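Local coordinates for cell shape determining protein MreC (Streptococcus pneumoniae, PDB 2QF4) that takes part in forming and maintaining cell shape, probably within the elongasome that synthesises peripheral peptidoglycan, and is present here as its major extracytoplasmic domain, at residues A35-M39 with V51-E55; H79-I84 with S107-A111; L3-K7 with N124-I128; N38-A43 with I161-N166. One frame throughout, in Å; residues are numbered along the deposited sequence. Where two conformers were deposited one is given.

Contact 1 of 4, residues A35-M39 with V51-E55; sequences ASENM and VSKVE
Build A35-M39 as the end of the loop that leads into strand 40-43, closing with a type I turn from S36 to M39 (M39 N to S36 O, 3.2 Å). Within it S36 OG donates to N38 OD1 at 2.9 Å. V51, on the neighbouring strand 46-54, comes first: its N donates to M39 O at 3.0 Å, with the two CA atoms 5.7 Å apart. Its t rotamer puts CG2 3.8 Å from M39 CB and CG1 3.8 Å from S36 O. Water 1 links V51 O (2.8 Å) to E37 O (2.7 Å). S52 and K53 both face I60 across the sheet, a classic bulge. V54, also t, then returns toward the turn: CG1 lies 4.0 Å from A35 CB and CG2 3.8 Å from the S36 C atom. Water 2 joins V54 N (2.9 Å) to E37 OE1 (2.8 Å). The turn leads into strand 40-43 and packs on its bulged antiparallel neighbour 46-54, in a closed barrel of the chymotrypsin-like (alpha-lytic protease) fold.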
loop_
_atom_site.group_PDB
_atom_site.type_symbol
_atom_site.label_atom_id
_atom_site.label_comp_id
_atom_site.label_asym_id
_atom_site.label_seq_id
_atom_site.Cartn_x
_atom_site.Cartn_y
_atom_site.Cartn_z
ATOM N N ALA A 35 13.551 9.110 -7.633
ATOM C CA ALA A 35 12.738 8.632 -6.517
ATOM C C ALA A 35 12.158 9.840 -5.783
ATOM O O ALA A 35 12.840 10.875 -5.617
ATOM C CB ALA A 35 13.589 7.785 -5.596
ATOM N N SER A 36 10.885 9.703 -5.387
ATOM C CA SER A 36 10.144 10.753 -4.679
ATOM C C SER A 36 9.387 10.184 -3.481
ATOM O O SER A 36 9.058 8.997 -3.379
ATOM C CB SER A 36 9.186 11.553 -5.614
ATOM O OG SER A 36 8.302 10.772 -6.409
ATOM N N GLU A 37 9.046 11.096 -2.589
ATOM C CA GLU A 37 8.438 10.744 -1.338
ATOM C C GLU A 37 6.936 10.355 -1.515
ATOM O O GLU A 37 6.365 9.790 -0.589
ATOM C CB GLU A 37 8.526 11.909 -0.304
ATOM C CG GLU A 37 9.374 13.160 -0.570
ATOM C CD GLU A 37 10.831 12.935 -0.911
ATOM O OE1 GLU A 37 11.641 12.646 -0.011
ATOM O OE2 GLU A 37 11.174 13.139 -2.084
ATOM N N ASN A 38 6.308 10.634 -2.658
ATOM C CA ASN A 38 4.909 10.258 -2.879
ATOM C C ASN A 38 4.798 8.870 -3.402
ATOM O O ASN A 38 3.692 8.453 -3.713
ATOM C CB ASN A 38 4.093 11.254 -3.819
ATOM C CG ASN A 38 4.437 11.145 -5.357
ATOM O OD1 ASN A 38 5.507 10.674 -5.737
ATOM N ND2 ASN A 38 3.499 11.587 -6.231
ATOM N N MET A 39 5.931 8.134 -3.542
ATOM C CA MET A 39 5.890 6.907 -4.273
ATOM C C MET A 39 5.512 5.708 -3.439
ATOM O O MET A 39 5.884 5.562 -2.273
ATOM C CB MET A 39 7.217 6.650 -5.003
ATOM C CG MET A 39 7.463 7.613 -6.156
ATOM S SD MET A 39 9.047 7.307 -6.923
ATOM C CE MET A 39 8.765 8.164 -8.513
ATOM N N VAL A 51 7.305 4.310 0.042
ATOM C CA VAL A 51 8.612 4.910 0.279
ATOM C C VAL A 51 8.599 5.580 1.636
ATOM O O VAL A 51 7.705 6.388 1.922
ATOM C CB VAL A 51 8.991 5.917 -0.845
ATOM C CG1 VAL A 51 10.189 6.769 -0.462
ATOM C CG2 VAL A 51 9.222 5.188 -2.170
ATOM N N SER A 52 9.593 5.265 2.466
ATOM C CA SER A 52 9.708 5.942 3.745
ATOM C C SER A 52 10.861 6.915 3.821
ATOM O O SER A 52 10.805 7.822 4.623
ATOM C CB SER A 52 9.783 4.933 4.846
ATOM O OG SER A 52 10.840 4.059 4.653
ATOM N N LYS A 53 11.908 6.756 3.016
ATOM C CA LYS A 53 12.981 7.741 2.956
ATOM C C LYS A 53 13.632 7.689 1.591
ATOM O O LYS A 53 13.897 6.609 1.066
ATOM C CB LYS A 53 14.006 7.428 4.009
ATOM C CG LYS A 53 15.162 8.406 4.051
ATOM C CD LYS A 53 15.946 8.207 5.311
ATOM C CE LYS A 53 16.530 9.505 5.812
ATOM N NZ LYS A 53 17.785 9.292 6.594
ATOM N N VAL A 54 13.880 8.863 1.021
ATOM C CA VAL A 54 14.651 9.006 -0.198
ATOM C C VAL A 54 16.007 9.621 0.141
ATOM O O VAL A 54 16.062 10.721 0.718
ATOM C CB VAL A 54 13.913 9.891 -1.207
ATOM C CG1 VAL A 54 14.727 10.038 -2.470
ATOM C CG2 VAL A 54 12.503 9.307 -1.500
ATOM N N GLU A 55 17.087 8.918 -0.189
ATOM C CA GLU A 55 18.448 9.475 -0.138
ATOM C C GLU A 55 18.883 9.784 -1.557
ATOM O O GLU A 55 18.168 9.546 -2.502
ATOM C CB GLU A 55 19.423 8.520 0.536
ATOM C CG GLU A 55 19.000 8.033 1.922
ATOM C CD GLU A 55 18.955 9.117 2.974
ATOM O OE1 GLU A 55 19.884 9.173 3.812
ATOM O OE2 GLU A 55 17.976 9.901 2.980
HETATM O O HOH W 1 7.663 9.126 1.624
HETATM O O HOH W 2 12.652 11.247 2.203
#

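Contact 2 of 4, residues H79-I84 with S107-A111; sequences HGSTTI and SDISA
This is a surface contact about 19 Å from the chain's centre (centre to centre), in the barrel of strands 74-79 and 82-92: their hairpin packs against the loop from strand 97-101 to strand 114-118. The hairpin turns through a type II' turn, H79 to T82, closed by H79 N to T82 O and T82 N to H79 O, both 2.9 Å; G80 takes the positive phi (54/-120). The loop residues S107 to S110 are extended. Nearest CA pairs are H79 with I109 at 6.2 Å and I84 with S107 at 7.4 Å.

H79 is t, with chi2 near 78°, which lays one face of its imidazole over the D108 carbonyl and I109 N; H79 CG is 3.1 Å from D108 O. S110 OG meets the ring edge, 3.1 Å from H79 CE1. Farther along, I84 CD1 lies 4.0 Å from I109 CG1, and I84 CG1 lies 3.9 Å from S107 CB.

Outside the pair, D113 accepts from H79 ND1 and from S110 N. Water 3 sits 2.9 Å from H79 NE2 and donates to D108 OD2 at 3.3 Å. Across the two segments, then, the direct contact is van der Waals packing of a ring on a peptide, a serine hydroxyl at the ring edge and a small apolar patch, while the polar ring atoms of H79 are engaged by an aspartate and a water.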
loop_
_atom_site.group_PDB
_atom_site.type_symbol
_atom_site.label_atom_id
_atom_site.label_comp_id
_atom_site.label_asym_id
_atom_site.label_seq_id
_atom_site.Cartn_x
_atom_site.Cartn_y
_atom_site.Cartn_z
ATOM N N HIS A 79 -17.283 -2.790 -4.090
ATOM C CA HIS A 79 -18.379 -3.674 -3.724
ATOM C C HIS A 79 -19.495 -3.441 -4.733
ATOM O O HIS A 79 -20.243 -2.466 -4.638
ATOM C CB HIS A 79 -18.874 -3.377 -2.324
ATOM C CG HIS A 79 -19.956 -4.301 -1.880
ATOM N ND1 HIS A 79 -19.686 -5.577 -1.444
ATOM C CD2 HIS A 79 -21.305 -4.162 -1.854
ATOM C CE1 HIS A 79 -20.820 -6.169 -1.121
ATOM N NE2 HIS A 79 -21.816 -5.332 -1.364
ATOM N N GLY A 80 -19.568 -4.344 -5.702
ATOM C CA GLY A 80 -20.438 -4.167 -6.857
ATOM C C GLY A 80 -20.145 -2.835 -7.517
ATOM O O GLY A 80 -19.024 -2.574 -7.942
ATOM N N SER A 81 -21.164 -1.994 -7.573
ATOM C CA SER A 81 -21.048 -0.676 -8.215
ATOM C C SER A 81 -20.648 0.453 -7.245
ATOM O O SER A 81 -20.550 1.627 -7.652
ATOM C CB SER A 81 -22.348 -0.318 -8.939
ATOM O OG SER A 81 -23.415 -0.148 -8.029
ATOM N N THR A 82 -20.394 0.139 -5.972
ATOM C CA THR A 82 -19.965 1.190 -5.043
ATOM C C THR A 82 -18.520 1.024 -4.628
ATOM O O THR A 82 -17.973 -0.052 -4.618
ATOM C CB THR A 82 -20.781 1.216 -3.745
ATOM O OG1 THR A 82 -22.097 0.698 -3.969
ATOM C CG2 THR A 82 -20.829 2.686 -3.184
ATOM N N THR A 83 -17.909 2.146 -4.315
ATOM C CA THR A 83 -16.516 2.207 -3.872
ATOM C C THR A 83 -16.457 2.751 -2.465
ATOM O O THR A 83 -17.091 3.765 -2.166
ATOM C CB THR A 83 -15.725 3.112 -4.815
ATOM O OG1 THR A 83 -15.985 2.714 -6.176
ATOM C CG2 THR A 83 -14.252 3.022 -4.554
ATOM N N ILE A 84 -15.684 2.092 -1.613
ATOM C CA ILE A 84 -15.443 2.503 -0.233
ATOM C C ILE A 84 -13.977 2.833 -0.076
ATOM O O ILE A 84 -13.128 2.009 -0.402
ATOM C CB ILE A 84 -15.830 1.374 0.768
ATOM C CG1 ILE A 84 -17.289 0.857 0.575
ATOM C CG2 ILE A 84 -15.591 1.865 2.209
ATOM C CD1 ILE A 84 -17.436 -0.351 -0.282
ATOM N N SER A 107 -21.528 0.955 3.379
ATOM C CA SER A 107 -21.837 -0.108 2.417
ATOM C C SER A 107 -21.463 -1.469 2.942
ATOM O O SER A 107 -20.423 -1.633 3.596
ATOM C CB SER A 107 -21.055 0.063 1.091
ATOM O OG SER A 107 -21.305 -1.063 0.218
ATOM N N ASP A 108 -22.240 -2.476 2.573
ATOM C CA ASP A 108 -21.808 -3.840 2.766
ATOM C C ASP A 108 -20.442 -4.043 2.103
ATOM O O ASP A 108 -20.139 -3.471 1.062
ATOM C CB ASP A 108 -22.802 -4.832 2.158
ATOM C CG ASP A 108 -24.128 -4.891 2.883
ATOM O OD1 ASP A 108 -24.302 -4.306 3.974
ATOM O OD2 ASP A 108 -25.022 -5.563 2.317
ATOM N N ILE A 109 -19.627 -4.876 2.738
ATOM C CA ILE A 109 -18.323 -5.262 2.229
ATOM C C ILE A 109 -18.243 -6.762 2.399
ATOM O O ILE A 109 -18.587 -7.272 3.467
ATOM C CB ILE A 109 -17.194 -4.536 2.986
ATOM C CG1 ILE A 109 -17.193 -3.032 2.684
ATOM C CG2 ILE A 109 -15.803 -5.131 2.635
ATOM C CD1 ILE A 109 -16.254 -2.237 3.573
ATOM N N SER A 110 -17.875 -7.473 1.342
ATOM C CA SER A 110 -17.934 -8.938 1.317
ATOM C C SER A 110 -16.579 -9.531 1.026
ATOM O O SER A 110 -15.777 -8.975 0.272
ATOM C CB SER A 110 -18.868 -9.366 0.187
ATOM O OG SER A 110 -20.181 -8.877 0.350
ATOM N N ALA A 111 -16.385 -10.741 1.505
ATOM C CA ALA A 111 -15.212 -11.513 1.158
ATOM C C ALA A 111 -15.060 -11.565 -0.368
ATOM O O ALA A 111 -16.045 -11.800 -1.096
ATOM C CB ALA A 111 -15.346 -12.915 1.755
HETATM O O HOH W 3 -24.627 -5.818 -0.904
#

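Contact 3 of 4, residues L3-K7 with N124-I128; sequences LQATK and NVADI. With EDO (1,2-ethanediol), chain E.
The amide of Q4 bonds to A126 as a strand neighbour would. Q4 OE1 accepts from A126 N at 2.9 Å, and Q4 NE2 donates to A126 O, also at 2.9 Å; both N-H...O angles are 167°, so donor and acceptor ends of one side chain satisfy both backbone groups of one residue. The extended Q4 side chain (chi1 and chi2 both t) makes the reach, since the CA atoms of Q4 and A126 are 8.0 Å apart and those of T6 and V125 7.6 Å. Apart from the two bonds there is little packing: T6 CG2 is 4.2 Å from V125 CG2. D127 has a positive phi (81/8), and its OD1 forms a salt bridge with K76; its backbone O accepts from O1 of a 1,2-ethanediol at 3.2 Å, a molecule probably left by crystallisation. N124 OD1 accepts from N38 ND2 and N124 O from N166 ND2, while T117 OG1 serves V125 O and I128 N. Residues 3-7 lead into strand 6-16 of one barrel, K7 pairing with G165, whereas 124-128 enter strand 126-137 of the other, so Q4 bridges the two barrels beside strands 40-43 and 160-166.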
loop_
_atom_site.group_PDB
_atom_site.type_symbol
_atom_site.label_atom_id
_atom_site.label_comp_id
_atom_site.label_asym_id
_atom_site.label_seq_id
_atom_site.Cartn_x
_atom_site.Cartn_y
_atom_site.Cartn_z
ATOM N N LEU A 3 -8.709 8.552 -15.010
ATOM C CA LEU A 3 -7.459 8.428 -15.826
ATOM C C LEU A 3 -6.265 9.022 -15.078
ATOM O O LEU A 3 -6.403 9.945 -14.276
ATOM C CB LEU A 3 -7.630 9.185 -17.138
ATOM C CG LEU A 3 -8.743 8.727 -18.104
ATOM C CD1 LEU A 3 -8.796 9.732 -19.265
ATOM C CD2 LEU A 3 -8.579 7.294 -18.642
ATOM N N GLN A 4 -5.086 8.487 -15.340
ATOM C CA GLN A 4 -3.927 8.762 -14.499
ATOM C C GLN A 4 -2.628 8.757 -15.282
ATOM O O GLN A 4 -2.470 8.077 -16.301
ATOM C CB GLN A 4 -3.872 7.721 -13.350
ATOM C CG GLN A 4 -3.052 8.084 -12.174
ATOM C CD GLN A 4 -3.307 7.166 -10.963
ATOM O OE1 GLN A 4 -3.668 7.648 -9.850
ATOM N NE2 GLN A 4 -3.108 5.842 -11.169
ATOM N N ALA A 5 -1.697 9.511 -14.749
ATOM C CA ALA A 5 -0.332 9.606 -15.276
ATOM C C ALA A 5 0.643 9.330 -14.157
ATOM O O ALA A 5 0.492 9.885 -13.065
ATOM C CB ALA A 5 -0.077 10.978 -15.876
ATOM N N THR A 6 1.602 8.445 -14.391
ATOM C CA THR A 6 2.564 8.036 -13.379
ATOM C C THR A 6 3.982 8.143 -13.891
ATOM O O THR A 6 4.250 8.236 -15.083
ATOM C CB THR A 6 2.337 6.619 -12.790
ATOM O OG1 THR A 6 2.823 5.623 -13.704
ATOM C CG2 THR A 6 0.856 6.372 -12.448
ATOM N N LYS A 7 4.895 8.185 -12.938
ATOM C CA LYS A 7 6.326 8.056 -13.158
ATOM C C LYS A 7 6.818 6.890 -12.329
ATOM O O LYS A 7 6.366 6.696 -11.207
ATOM C CB LYS A 7 7.064 9.345 -12.776
ATOM C CG LYS A 7 6.742 9.888 -11.397
ATOM C CD LYS A 7 7.369 11.203 -11.072
ATOM C CE LYS A 7 6.975 11.593 -9.669
ATOM N NZ LYS A 7 7.605 12.870 -9.227
ATOM N N ASN A 124 -0.361 9.271 -3.555
ATOM C CA ASN A 124 -1.487 9.662 -4.391
ATOM C C ASN A 124 -1.518 9.007 -5.750
ATOM O O ASN A 124 -1.715 9.640 -6.748
ATOM C CB ASN A 124 -1.595 11.204 -4.487
ATOM C CG ASN A 124 -0.430 11.876 -5.173
ATOM O OD1 ASN A 124 0.641 11.323 -5.270
ATOM N ND2 ASN A 124 -0.661 13.077 -5.699
ATOM N N VAL A 125 -1.352 7.681 -5.785
ATOM C CA VAL A 125 -1.471 6.898 -7.003
ATOM C C VAL A 125 -2.522 5.826 -6.775
ATOM O O VAL A 125 -2.349 4.943 -5.952
ATOM C CB VAL A 125 -0.133 6.264 -7.492
ATOM C CG1 VAL A 125 0.692 5.733 -6.356
ATOM C CG2 VAL A 125 -0.348 5.231 -8.571
ATOM N N ALA A 126 -3.580 5.901 -7.556
ATOM C CA ALA A 126 -4.711 5.008 -7.457
ATOM C C ALA A 126 -4.563 3.755 -8.324
ATOM O O ALA A 126 -3.748 3.711 -9.244
ATOM C CB ALA A 126 -5.999 5.778 -7.848
ATOM N N ASP A 127 -5.351 2.730 -7.992
ATOM C CA ASP A 127 -5.626 1.575 -8.841
ATOM C C ASP A 127 -4.556 0.495 -8.844
ATOM O O ASP A 127 -4.665 -0.473 -9.574
ATOM C CB ASP A 127 -5.992 2.009 -10.286
ATOM C CG ASP A 127 -7.166 2.963 -10.321
ATOM O OD1 ASP A 127 -8.123 2.811 -9.573
ATOM O OD2 ASP A 127 -7.130 3.921 -11.127
ATOM N N ILE A 128 -3.560 0.594 -7.988
ATOM C CA ILE A 128 -2.585 -0.466 -7.856
ATOM C C ILE A 128 -3.244 -1.604 -7.057
ATOM O O ILE A 128 -3.816 -1.354 -5.995
ATOM C CB ILE A 128 -1.344 0.006 -7.095
ATOM C CG1 ILE A 128 -0.647 1.144 -7.835
ATOM C CG2 ILE A 128 -0.382 -1.164 -6.854
ATOM C CD1 ILE A 128 0.418 1.864 -6.991
HETATM C C1 EDO E . -1.929 0.674 -12.220
HETATM O O1 EDO E . -2.083 -0.508 -11.433
HETATM C C2 EDO E . -2.108 1.898 -11.335
HETATM O O2 EDO E . -0.945 2.722 -11.454
#

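Contact 4 of 4, residues N38-A43 with I161-N166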
loop_
_atom_site.group_PDB
_atom_site.type_symbol
_atom_site.label_atom_id
_atom_site.label_comp_id
_atom_site.label_asym_id
_atom_site.label_seq_id
_atom_site.Cartn_x
_atom_site.Cartn_y
_atom_site.Cartn_z
ATOM N N ASN A 38 6.308 10.634 -2.658
ATOM C CA ASN A 38 4.909 10.258 -2.879
ATOM C C ASN A 38 4.798 8.870 -3.402
ATOM O O ASN A 38 3.692 8.453 -3.713
ATOM C CB ASN A 38 4.093 11.254 -3.819
ATOM C CG ASN A 38 4.437 11.145 -5.357
ATOM O OD1 ASN A 38 5.507 10.674 -5.737
ATOM N ND2 ASN A 38 3.499 11.587 -6.231
ATOM N N MET A 39 5.931 8.134 -3.542
ATOM C CA MET A 39 5.890 6.907 -4.273
ATOM C C MET A 39 5.512 5.708 -3.439
ATOM O O MET A 39 5.884 5.562 -2.273
ATOM C CB MET A 39 7.217 6.650 -5.003
ATOM C CG MET A 39 7.463 7.613 -6.156
ATOM S SD MET A 39 9.047 7.307 -6.923
ATOM C CE MET A 39 8.765 8.164 -8.513
ATOM N N LEU A 40 4.773 4.846 -4.104
ATOM C CA LEU A 40 4.454 3.502 -3.634
ATOM C C LEU A 40 5.387 2.524 -4.309
ATOM O O LEU A 40 6.093 2.876 -5.241
ATOM C CB LEU A 40 2.977 3.181 -3.859
ATOM C CG LEU A 40 2.006 3.994 -2.975
ATOM C CD1 LEU A 40 0.568 3.669 -3.340
ATOM C CD2 LEU A 40 2.243 3.660 -1.489
ATOM N N ALA A 41 5.430 1.303 -3.795
ATOM C CA ALA A 41 6.352 0.279 -4.244
ATOM C C ALA A 41 5.589 -0.990 -4.592
ATOM O O ALA A 41 4.728 -1.445 -3.824
ATOM C CB ALA A 41 7.373 -0.008 -3.128
ATOM N N ILE A 42 5.894 -1.539 -5.768
ATOM C CA ILE A 42 5.225 -2.707 -6.328
ATOM C C ILE A 42 6.199 -3.836 -6.673
ATOM O O ILE A 42 7.369 -3.629 -7.029
ATOM C CB ILE A 42 4.349 -2.295 -7.555
ATOM C CG1 ILE A 42 5.086 -2.072 -8.826
ATOM C CG2 ILE A 42 3.534 -1.052 -7.230
ATOM C CD1 ILE A 42 4.150 -2.064 -10.046
ATOM N N ALA A 43 5.682 -5.043 -6.580
ATOM C CA ALA A 43 6.362 -6.246 -7.038
ATOM C C ALA A 43 5.307 -7.191 -7.456
ATOM O O ALA A 43 4.252 -7.271 -6.855
ATOM C CB ALA A 43 7.188 -6.878 -5.916
ATOM N N ILE A 161 12.345 -3.963 -7.309
ATOM C CA ILE A 161 11.104 -3.318 -6.903
ATOM C C ILE A 161 10.879 -2.127 -7.807
ATOM O O ILE A 161 11.809 -1.438 -8.165
ATOM C CB ILE A 161 11.214 -2.865 -5.441
ATOM C CG1 ILE A 161 11.417 -4.065 -4.510
ATOM C CG2 ILE A 161 10.024 -2.014 -5.004
ATOM C CD1 ILE A 161 10.289 -5.059 -4.431
ATOM N N GLU A 162 9.627 -1.903 -8.171
ATOM C CA GLU A 162 9.254 -0.733 -8.936
ATOM C C GLU A 162 8.588 0.316 -8.058
ATOM O O GLU A 162 7.596 0.056 -7.404
ATOM C CB GLU A 162 8.314 -1.139 -10.067
ATOM C CG GLU A 162 8.006 0.017 -11.015
ATOM C CD GLU A 162 7.127 -0.392 -12.159
ATOM O OE1 GLU A 162 7.174 -1.557 -12.583
ATOM O OE2 GLU A 162 6.419 0.456 -12.684
ATOM N N LEU A 163 9.148 1.507 -8.026
ATOM C CA LEU A 163 8.550 2.658 -7.358
ATOM C C LEU A 163 7.653 3.367 -8.361
ATOM O O LEU A 163 7.979 3.484 -9.544
ATOM C CB LEU A 163 9.635 3.623 -6.904
ATOM C CG LEU A 163 10.673 3.085 -5.931
ATOM C CD1 LEU A 163 11.657 4.184 -5.597
ATOM C CD2 LEU A 163 9.993 2.460 -4.690
ATOM N N VAL A 164 6.497 3.843 -7.885
ATOM C CA VAL A 164 5.481 4.465 -8.766
ATOM C C VAL A 164 4.931 5.685 -8.028
ATOM O O VAL A 164 4.501 5.609 -6.878
ATOM C CB VAL A 164 4.331 3.487 -9.090
ATOM C CG1 VAL A 164 3.297 4.104 -10.055
ATOM C CG2 VAL A 164 4.840 2.160 -9.702
ATOM N N GLY A 165 4.909 6.822 -8.715
ATOM C CA GLY A 165 4.320 8.052 -8.187
ATOM C C GLY A 165 3.447 8.738 -9.227
ATOM O O GLY A 165 3.566 8.488 -10.397
ATOM N N ASN A 166 2.548 9.595 -8.777
ATOM C CA ASN A 166 1.704 10.370 -9.661
ATOM C C ASN A 166 2.569 11.416 -10.311
ATOM O O ASN A 166 3.316 12.081 -9.629
ATOM C CB ASN A 166 0.601 11.048 -8.823
ATOM C CG ASN A 166 -0.567 11.495 -9.636
ATOM O OD1 ASN A 166 -0.413 12.069 -10.713
ATOM N ND2 ASN A 166 -1.746 11.306 -9.101
HETATM O O HOH W 4 1.997 9.123 -5.953
#
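I42 buries more surface here than any other residue, 81 Å². Its N donates to E162 O at 2.8 Å and its O accepts from E162 N at 3.1 Å, while its side chain places CG1 3.6 Å from E162 CB and CG2 4.3 Å from V164 CG2. V164, at 62 Å², forms the next hydrogen-bonded pair, with L40: L40 N to V164 O is 2.9 Å and V164 N to L40 O 2.8 Å. Segments 40-43 and 161-166 are thus antiparallel neighbours, with axes 140° apart in direction, in the closed barrel of a chymotrypsin-like (alpha-lytic protease) fold. L40, I42, E162 and V164 point to one face; A41 and L163, a non-hydrogen-bonded pair, point to the other, where A41 CB meets L163 CD2 at 3.9 Å. M39, at 60 Å², carries the contact past the ladder. Its SD lies 3.7 Å from L163 CB; a CB on G165 would clash with M39 CG. Water 4 donates to N38 O and accepts from N166 N, both at 2.9 Å.

Contacts 1 and 4 share N38 and M39, with centres 9 Å apart, and both work in the first barrel: M39 pairs with V51 on one side while residues 40-42 pair with 162-164 on the other. Contact 3 lies 10 Å from contact 4, centre to centre, and joins it through K7 N and G165 O (2.9 Å) and through N124 O and N166 ND2 (2.9 Å). N38 ND2 also reaches N124 OD1 (3.0 Å), tying contacts 1 and 3. The ethanediol of contact 3 is about 5 Å from the V164 side chain. Contact 2 lies in the second barrel, which contact 3 also reaches, their centres 21 Å and nearest atoms about 8 Å apart.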